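Local atomic coordinates of putative alpha-galactosidase (Bacteroides fragilis, PDB entry 4NZJ), a protein that probably releases terminal, non-reducing alpha-D-galactose residues from alpha-D-galactosides by hydrolysis, as a family 27 glycosyl hydrolase. Residues P100-N105 / D379-N384; S346-W351 / S356-G361; N129-L134 / S370-L375. All blocks are in the same frame, centred on the assembly; numbering follows the deposited sequence. Where two conformers were deposited one is given.

How the contacts relate
All three contacts lie within the catalytic alpha-galactosidase domain, a TIM barrel. Contact 1 and contact 2 have centres about 7 Å apart and meet directly in the barrel sheet, where strands 102-105 and 358-360 run side by side in parallel; contact 3 is centred about 11 Å from contact 1 and 12 Å from contact 2. Along the chain the segments come in the order 100-105, 129-134, 346-351, 356-361, 370-375 and 379-384, so contact 1 brackets contact 3, which in turn brackets contact 2. Contact 1 thus joins the start of the barrel domain to its end. Helices 341-353 and 378-384 pack on the strands where the barrel closes, while 369-375 packs on F348 and the turn 129-134.

Contact 1. Residues P100-N105 / D379-N384; sequences PPMGWN and DLIAIN
N384, at the end of helix 378-384, sets its carboxamide against the ring of P100, just ahead of strand 102-105. The two side chains approach from opposite directions. P100 CB meets N384 OD1 at 3.6 Å, P100 CG lies between that oxygen and the backbone O of N384, and P100 CD comes closest to the helix, 3.3 Å from N384 O. With its CG anti to the backbone N (chi1 -180°), the asparagine extends straight from the helix to the proline ring. Its ND2 has a different role, donating to S356 O, so the amide is held by polar bonding outside this pair and offers P100 only packing. P100 O is in turn bonded by NE2 of Q385, which follows N384.

M102, a selenomethionine, makes the apolar half of the contact. Its side chain and that of I381 cross obliquely, with M102 SE 3.8 Å from I381 CG2. The bend at chi3 (53°) turns the terminal methyl alongside I381, so that M102 CE is also 3.8 Å from I381 CG2 and 4.1 Å from I381 CD1. L358 and Y136 adjoin the selenomethionine as well. All four residues are buried, as expected for strand-to-helix packing in a TIM barrel, here between the first barrel strand and a helix that follows the eighth.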
loop_
_atom_site.group_PDB
_atom_site.type_symbol
_atom_site.label_atom_id
_atom_site.label_comp_id
_atom_site.label_asym_id
_atom_site.label_seq_id
_atom_site.Cartn_x
_atom_site.Cartn_y
_atom_site.Cartn_z
ATOM N N PRO A 100 -4.155 2.299 3.844
ATOM C CA PRO A 100 -3.757 1.315 2.835
ATOM C C PRO A 100 -2.355 0.753 3.073
ATOM O O PRO A 100 -1.483 1.469 3.582
ATOM C CB PRO A 100 -3.794 2.117 1.527
ATOM C CG PRO A 100 -4.768 3.209 1.795
ATOM C CD PRO A 100 -4.593 3.567 3.241
ATOM N N PRO A 101 -2.135 -0.519 2.709
ATOM C CA PRO A 101 -0.800 -1.097 2.896
ATOM C C PRO A 101 0.210 -0.526 1.906
ATOM O O PRO A 101 -0.128 -0.262 0.754
ATOM C CB PRO A 101 -1.023 -2.584 2.637
ATOM C CG PRO A 101 -2.179 -2.627 1.707
ATOM C CD PRO A 101 -3.049 -1.447 2.022
HETATM N N MSE A 102 1.442 -0.345 2.363
HETATM C CA MSE A 102 2.529 0.137 1.530
HETATM C C MSE A 102 3.668 -0.843 1.619
HETATM O O MSE A 102 3.957 -1.372 2.695
HETATM C CB MSE A 102 3.004 1.496 2.035
HETATM C CG MSE A 102 1.891 2.539 2.077
HETATM SE SE MSE A 102 2.553 4.230 2.827
HETATM C CE MSE A 102 4.101 4.488 1.641
ATOM N N GLY A 103 4.341 -1.081 0.501
ATOM C CA GLY A 103 5.435 -2.044 0.491
ATOM C C GLY A 103 5.895 -2.431 -0.893
ATOM O O GLY A 103 5.883 -1.615 -1.820
ATOM N N TRP A 104 6.293 -3.691 -1.017
ATOM C CA TRP A 104 6.947 -4.214 -2.213
ATOM C C TRP A 104 6.540 -5.664 -2.429
ATOM O O TRP A 104 6.387 -6.421 -1.470
ATOM C CB TRP A 104 8.458 -4.117 -2.031
ATOM C CG TRP A 104 9.307 -4.763 -3.078
ATOM C CD1 TRP A 104 9.686 -4.223 -4.268
ATOM C CD2 TRP A 104 9.919 -6.061 -3.011
ATOM N NE1 TRP A 104 10.486 -5.102 -4.955
ATOM C CE2 TRP A 104 10.649 -6.238 -4.204
ATOM C CE3 TRP A 104 9.923 -7.088 -2.059
ATOM C CZ2 TRP A 104 11.391 -7.399 -4.469
ATOM C CZ3 TRP A 104 10.650 -8.252 -2.326
ATOM C CH2 TRP A 104 11.379 -8.392 -3.518
ATOM N N ASN A 105 6.345 -6.025 -3.693
ATOM C CA ASN A 105 6.063 -7.401 -4.091
ATOM C C ASN A 105 7.198 -7.896 -4.977
ATOM O O ASN A 105 7.683 -7.166 -5.849
ATOM C CB ASN A 105 4.729 -7.484 -4.821
ATOM C CG ASN A 105 4.432 -8.878 -5.352
ATOM O OD1 ASN A 105 4.977 -9.286 -6.378
ATOM N ND2 ASN A 105 3.564 -9.614 -4.657
ATOM N N ASP A 379 3.655 14.413 0.675
ATOM C CA ASP A 379 2.298 14.955 0.617
ATOM C C ASP A 379 1.330 13.963 -0.007
ATOM O O ASP A 379 0.209 13.797 0.475
ATOM C CB ASP A 379 2.265 16.257 -0.184
ATOM C CG ASP A 379 2.856 17.433 0.570
ATOM O OD1 ASP A 379 3.056 17.337 1.793
ATOM O OD2 ASP A 379 3.113 18.467 -0.073
ATOM N N LEU A 380 1.748 13.312 -1.087
ATOM C CA LEU A 380 0.891 12.329 -1.751
ATOM C C LEU A 380 0.667 11.103 -0.870
ATOM O O LEU A 380 -0.443 10.602 -0.770
ATOM C CB LEU A 380 1.461 11.918 -3.104
ATOM C CG LEU A 380 1.390 12.993 -4.189
ATOM C CD1 LEU A 380 2.111 12.525 -5.440
ATOM C CD2 LEU A 380 -0.054 13.346 -4.506
ATOM N N ILE A 381 1.720 10.635 -0.211
ATOM C CA ILE A 381 1.579 9.522 0.719
ATOM C C ILE A 381 0.666 9.898 1.890
ATOM O O ILE A 381 -0.173 9.094 2.314
ATOM C CB ILE A 381 2.947 9.022 1.202
ATOM C CG1 ILE A 381 3.691 8.387 0.021
ATOM C CG2 ILE A 381 2.788 8.028 2.345
ATOM C CD1 ILE A 381 5.163 8.166 0.273
ATOM N N ALA A 382 0.807 11.119 2.405
ATOM C CA ALA A 382 -0.053 11.575 3.496
ATOM C C ALA A 382 -1.531 11.549 3.079
ATOM O O ALA A 382 -2.396 11.192 3.872
ATOM C CB ALA A 382 0.349 12.966 3.956
ATOM N N ILE A 383 -1.803 11.913 1.834
ATOM C CA ILE A 383 -3.150 11.804 1.281
ATOM C C ILE A 383 -3.606 10.338 1.224
ATOM O O ILE A 383 -4.696 10.015 1.701
ATOM C CB ILE A 383 -3.244 12.483 -0.101
ATOM C CG1 ILE A 383 -3.170 14.005 0.079
ATOM C CG2 ILE A 383 -4.523 12.079 -0.820
ATOM C CD1 ILE A 383 -2.937 14.774 -1.203
ATOM N N ASN A 384 -2.772 9.457 0.670
ATOM C CA ASN A 384 -3.079 8.009 0.639
ATOM C C ASN A 384 -3.399 7.445 2.018
ATOM O O ASN A 384 -4.312 6.627 2.181
ATOM C CB ASN A 384 -1.906 7.223 0.061
ATOM C CG ASN A 384 -2.177 5.722 -0.003
ATOM O OD1 ASN A 384 -1.738 4.968 0.868
ATOM N ND2 ASN A 384 -2.899 5.287 -1.031
#

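Contact 2. Residues S346-W351 / S356-G361; sequences SHFSLW and SPLLSG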
loop_
_atom_site.group_PDB
_atom_site.type_symbol
_atom_site.label_atom_id
_atom_site.label_comp_id
_atom_site.label_asym_id
_atom_site.label_seq_id
_atom_site.Cartn_x
_atom_site.Cartn_y
_atom_site.Cartn_z
ATOM N N SER A 346 1.894 10.492 -12.382
ATOM C CA SER A 346 0.428 10.525 -12.325
ATOM C C SER A 346 -0.150 9.204 -11.807
ATOM O O SER A 346 -1.108 9.191 -11.043
ATOM C CB SER A 346 -0.147 10.857 -13.699
ATOM O OG SER A 346 0.220 12.170 -14.065
ATOM N N HIS A 347 0.434 8.101 -12.249
ATOM C CA HIS A 347 0.101 6.760 -11.765
ATOM C C HIS A 347 0.227 6.696 -10.240
ATOM O O HIS A 347 -0.699 6.281 -9.552
ATOM C CB HIS A 347 1.008 5.763 -12.495
ATOM C CG HIS A 347 1.092 4.395 -11.893
ATOM N ND1 HIS A 347 -0.012 3.655 -11.523
ATOM C CD2 HIS A 347 2.164 3.598 -11.675
ATOM C CE1 HIS A 347 0.381 2.482 -11.063
ATOM N NE2 HIS A 347 1.694 2.418 -11.158
ATOM N N PHE A 348 1.347 7.175 -9.704
ATOM C CA PHE A 348 1.519 7.203 -8.255
ATOM C C PHE A 348 0.487 8.122 -7.575
ATOM O O PHE A 348 -0.138 7.742 -6.579
ATOM C CB PHE A 348 2.945 7.622 -7.885
ATOM C CG PHE A 348 3.235 7.513 -6.417
ATOM C CD1 PHE A 348 3.455 6.275 -5.829
ATOM C CD2 PHE A 348 3.251 8.644 -5.611
ATOM C CE1 PHE A 348 3.703 6.165 -4.471
ATOM C CE2 PHE A 348 3.514 8.538 -4.254
ATOM C CZ PHE A 348 3.732 7.301 -3.685
ATOM N N SER A 349 0.317 9.323 -8.128
ATOM C CA SER A 349 -0.612 10.324 -7.589
ATOM C C SER A 349 -2.031 9.795 -7.477
ATOM O O SER A 349 -2.704 10.017 -6.475
ATOM C CB SER A 349 -0.612 11.578 -8.460
ATOM O OG SER A 349 0.686 12.133 -8.527
ATOM N N LEU A 350 -2.488 9.094 -8.510
ATOM C CA LEU A 350 -3.860 8.605 -8.529
ATOM C C LEU A 350 -4.040 7.390 -7.621
ATOM O O LEU A 350 -5.064 7.262 -6.968
ATOM C CB LEU A 350 -4.306 8.331 -9.969
ATOM C CG LEU A 350 -4.485 9.635 -10.776
ATOM C CD1 LEU A 350 -4.627 9.351 -12.263
ATOM C CD2 LEU A 350 -5.670 10.452 -10.257
ATOM N N TRP A 351 -3.042 6.511 -7.560
ATOM C CA TRP A 351 -3.054 5.429 -6.564
ATOM C C TRP A 351 -3.149 6.035 -5.148
ATOM O O TRP A 351 -3.853 5.514 -4.279
ATOM C CB TRP A 351 -1.805 4.553 -6.697
ATOM C CG TRP A 351 -1.950 3.298 -7.549
ATOM C CD1 TRP A 351 -1.609 2.034 -7.173
ATOM C CD2 TRP A 351 -2.453 3.190 -8.895
ATOM N NE1 TRP A 351 -1.845 1.150 -8.192
ATOM C CE2 TRP A 351 -2.375 1.825 -9.258
ATOM C CE3 TRP A 351 -2.957 4.107 -9.831
ATOM C CZ2 TRP A 351 -2.795 1.351 -10.511
ATOM C CZ3 TRP A 351 -3.365 3.634 -11.082
ATOM C CH2 TRP A 351 -3.284 2.266 -11.404
ATOM N N SER A 356 -5.329 3.506 -2.622
ATOM C CA SER A 356 -4.890 2.209 -3.114
ATOM C C SER A 356 -3.740 1.685 -2.277
ATOM O O SER A 356 -2.953 2.468 -1.744
ATOM C CB SER A 356 -4.411 2.328 -4.558
ATOM O OG SER A 356 -5.418 2.855 -5.392
ATOM N N PRO A 357 -3.614 0.355 -2.174
ATOM C CA PRO A 357 -2.341 -0.201 -1.735
ATOM C C PRO A 357 -1.220 0.416 -2.566
ATOM O O PRO A 357 -1.402 0.646 -3.772
ATOM C CB PRO A 357 -2.490 -1.690 -2.044
ATOM C CG PRO A 357 -3.953 -1.938 -1.960
ATOM C CD PRO A 357 -4.594 -0.693 -2.502
ATOM N N LEU A 358 -0.097 0.730 -1.923
ATOM C CA LEU A 358 1.077 1.258 -2.613
ATOM C C LEU A 358 2.172 0.202 -2.547
ATOM O O LEU A 358 3.068 0.268 -1.703
ATOM C CB LEU A 358 1.555 2.572 -1.984
ATOM C CG LEU A 358 0.525 3.697 -1.915
ATOM C CD1 LEU A 358 1.085 4.921 -1.204
ATOM C CD2 LEU A 358 0.043 4.066 -3.305
ATOM N N LEU A 359 2.068 -0.789 -3.430
ATOM C CA LEU A 359 2.986 -1.920 -3.445
ATOM C C LEU A 359 3.826 -1.830 -4.707
ATOM O O LEU A 359 3.322 -2.025 -5.815
ATOM C CB LEU A 359 2.214 -3.244 -3.399
ATOM C CG LEU A 359 1.355 -3.472 -2.147
ATOM C CD1 LEU A 359 0.543 -4.755 -2.258
ATOM C CD2 LEU A 359 2.216 -3.519 -0.899
ATOM N N SER A 360 5.102 -1.507 -4.548
ATOM C CA SER A 360 5.997 -1.392 -5.687
ATOM C C SER A 360 6.348 -2.757 -6.250
ATOM O O SER A 360 6.627 -3.690 -5.500
ATOM C CB SER A 360 7.285 -0.671 -5.309
ATOM O OG SER A 360 8.162 -0.625 -6.422
ATOM N N GLY A 361 6.326 -2.858 -7.576
ATOM C CA GLY A 361 6.804 -4.037 -8.281
ATOM C C GLY A 361 8.176 -3.843 -8.895
ATOM O O GLY A 361 8.670 -4.718 -9.582
#
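W351 O and S356 N make the main polar link between helix 341-353 and the chain leading into strand 358-360. The bond is 3.0 Å long and nearly straight (160° at the hydrogen), and S356 N lies almost along the C=O axis of W351. The same carbonyl receives a weak bond from N384 ND2, so this buried oxygen near the end of the helix is not left to the serine alone.

Aromatic packing centres on the indole of W351. S356 lies over one face, its CB 3.8 Å from W351 CD1 and its OG above the ring. On the opposite face H347, one helical turn back, stands edge-on: H347 CE1 sits 3.3 Å above the indole plane, over its centre, and W351 CZ2 lies in the imidazole plane, a T-shaped pair within the helix. At the rim of the indole, W351 CD1 is 3.7 Å from P357 O, near the ring plane. The polar end is tied separately, W351 NE1 donating to D319 O, and with both faces packed the ring has little freedom to turn.

The apolar part belongs to L358, whose two methyls divide between residues one turn apart on the helix. L358 CD2 packs 3.9 Å from W351 CB, while L358 CD1 reaches F348 CZ at 4.3 Å, approaching that ring obliquely. CG lies anti to the carbonyl carbon (chi1 -57°), and this swings the branched end to the helix although the bond to CB does not point there.

Strand 358-360 is hydrogen-bonded to strand 102-105 along the barrel wall. Helix 341-353 has helix 296-303 beside H347, L350 and W351, helix 378-384 beside F348 and S349, and strand 468-473 of the C-terminal sheet against S346 and S349.

Contact 3. Residues N129-L134 / S370-L375; sequences NGMRDL and STLKIL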
loop_
_atom_site.group_PDB
_atom_site.type_symbol
_atom_site.label_atom_id
_atom_site.label_comp_id
_atom_site.label_asym_id
_atom_site.label_seq_id
_atom_site.Cartn_x
_atom_site.Cartn_y
_atom_site.Cartn_z
ATOM N N ASN A 129 17.209 3.598 1.243
ATOM C CA ASN A 129 16.727 4.449 0.147
ATOM C C ASN A 129 15.617 5.422 0.542
ATOM O O ASN A 129 15.207 6.239 -0.272
ATOM C CB ASN A 129 16.335 3.633 -1.101
ATOM C CG ASN A 129 15.061 2.822 -0.933
ATOM O OD1 ASN A 129 14.294 2.990 0.016
ATOM N ND2 ASN A 129 14.828 1.923 -1.883
ATOM N N GLY A 130 15.147 5.331 1.784
ATOM C CA GLY A 130 14.107 6.219 2.280
ATOM C C GLY A 130 12.725 5.605 2.371
ATOM O O GLY A 130 11.851 6.169 3.038
HETATM N N MSE A 131 12.504 4.461 1.724
HETATM C CA MSE A 131 11.150 3.898 1.648
HETATM C C MSE A 131 10.601 3.543 3.013
HETATM O O MSE A 131 9.440 3.832 3.315
HETATM C CB MSE A 131 11.084 2.706 0.686
HETATM C CG MSE A 131 11.189 3.202 -0.750
HETATM SE SE MSE A 131 11.177 1.706 -2.029
HETATM C CE MSE A 131 9.334 1.091 -1.767
ATOM N N ARG A 132 11.408 2.921 3.859
ATOM C CA ARG A 132 10.930 2.581 5.201
ATOM C C ARG A 132 10.490 3.832 5.968
ATOM O O ARG A 132 9.479 3.815 6.672
ATOM C CB ARG A 132 11.977 1.804 5.994
ATOM C CG ARG A 132 11.433 1.259 7.309
ATOM C CD ARG A 132 12.471 0.514 8.135
ATOM N NE ARG A 132 13.535 1.392 8.606
ATOM C CZ ARG A 132 14.414 1.074 9.556
ATOM N NH1 ARG A 132 14.370 -0.111 10.155
ATOM N NH2 ARG A 132 15.343 1.950 9.911
ATOM N N ASP A 133 11.212 4.934 5.795
ATOM C CA ASP A 133 10.872 6.168 6.512
ATOM C C ASP A 133 9.690 6.938 5.944
ATOM O O ASP A 133 9.233 7.899 6.562
ATOM C CB ASP A 133 12.105 7.047 6.658
ATOM C CG ASP A 133 13.046 6.488 7.675
ATOM O OD1 ASP A 133 12.634 6.424 8.848
ATOM O OD2 ASP A 133 14.159 6.061 7.305
ATOM N N LEU A 134 9.186 6.506 4.789
ATOM C CA LEU A 134 7.952 7.061 4.240
ATOM C C LEU A 134 6.757 6.124 4.417
ATOM O O LEU A 134 5.670 6.421 3.925
ATOM C CB LEU A 134 8.130 7.459 2.764
ATOM C CG LEU A 134 8.569 8.906 2.510
ATOM C CD1 LEU A 134 7.534 9.914 2.995
ATOM C CD2 LEU A 134 9.920 9.176 3.146
ATOM N N SER A 370 15.048 9.910 -9.688
ATOM C CA SER A 370 13.760 10.348 -10.221
ATOM C C SER A 370 12.624 9.413 -9.811
ATOM O O SER A 370 11.507 9.867 -9.551
ATOM C CB SER A 370 13.816 10.493 -11.746
ATOM O OG SER A 370 14.594 11.616 -12.117
ATOM N N THR A 371 12.913 8.113 -9.735
ATOM C CA THR A 371 11.935 7.123 -9.305
ATOM C C THR A 371 11.633 7.283 -7.814
ATOM O O THR A 371 10.481 7.260 -7.404
ATOM C CB THR A 371 12.423 5.694 -9.626
ATOM O OG1 THR A 371 12.577 5.568 -11.046
ATOM C CG2 THR A 371 11.463 4.643 -9.120
ATOM N N LEU A 372 12.675 7.461 -7.007
ATOM C CA LEU A 372 12.487 7.663 -5.574
ATOM C C LEU A 372 11.786 8.994 -5.275
ATOM O O LEU A 372 11.028 9.082 -4.315
ATOM C CB LEU A 372 13.821 7.551 -4.829
ATOM C CG LEU A 372 14.264 6.089 -4.683
ATOM C CD1 LEU A 372 15.757 5.986 -4.464
ATOM C CD2 LEU A 372 13.519 5.387 -3.560
ATOM N N LYS A 373 11.995 10.005 -6.115
ATOM C CA LYS A 373 11.310 11.285 -5.931
ATOM C C LYS A 373 9.797 11.088 -5.985
ATOM O O LYS A 373 9.049 11.736 -5.250
ATOM C CB LYS A 373 11.761 12.314 -6.983
ATOM C CG LYS A 373 11.122 13.690 -6.836
ATOM C CD LYS A 373 11.609 14.648 -7.915
ATOM N N ILE A 374 9.352 10.185 -6.852
ATOM C CA ILE A 374 7.939 9.864 -6.958
ATOM C C ILE A 374 7.487 9.036 -5.755
ATOM O O ILE A 374 6.553 9.415 -5.046
ATOM C CB ILE A 374 7.623 9.109 -8.266
ATOM C CG1 ILE A 374 7.915 10.008 -9.474
ATOM C CG2 ILE A 374 6.179 8.630 -8.261
ATOM C CD1 ILE A 374 7.956 9.271 -10.799
ATOM N N LEU A 375 8.153 7.908 -5.515
ATOM C CA LEU A 375 7.711 6.957 -4.491
ATOM C C LEU A 375 7.787 7.494 -3.058
ATOM O O LEU A 375 7.101 6.983 -2.170
ATOM C CB LEU A 375 8.513 5.660 -4.598
ATOM C CG LEU A 375 8.308 4.852 -5.875
ATOM C CD1 LEU A 375 9.270 3.680 -5.885
ATOM C CD2 LEU A 375 6.874 4.360 -5.975
#
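N129 meets L372 where the turn after helix 116-128 comes up to helix 369-375, the two side chains crossing at about a right angle. Nearest the backbone, N129 CB rests against both leucine methyls, 4.1 Å from L372 CD1 and equally far from L372 CD2. At chi1 71°, CG lies between the backbone N and the carbonyl carbon, which curls the amide back over its own chain and keeps N129 CG 4.0 Å from L372 CD2. From here the amide divides. OD1 turns back to its own chain and accepts from the backbone of the second residue on, M131 N lying 2.9 Å from N129 OD1 and 20° out of the carbonyl plane: an Asx turn. ND2 stays beside L372 CD2 and donates a weak bond to V364 O. Between the two ends of the Asx turn, G130 takes positive phi as the chain leaves the helix.

L372 CD2 also approaches the backbone, 3.8 Å from N129 O, and is 4.3 Å from CG of the selenomethionine M131, whose side chain goes on to Y136 and M367. Further along this turn D133 forms a salt bridge with R39, and R132 a cation-pi pair with Y32, linking it to the N-terminal Ig-like domain.

No hydrogen bond joins the two segments. The asparagine spends its polar atoms on shaping its own turn and on V364, leaving its carbon framework to the leucine, so the attraction across the contact is essentially van der Waals and depends on fit rather than on charge.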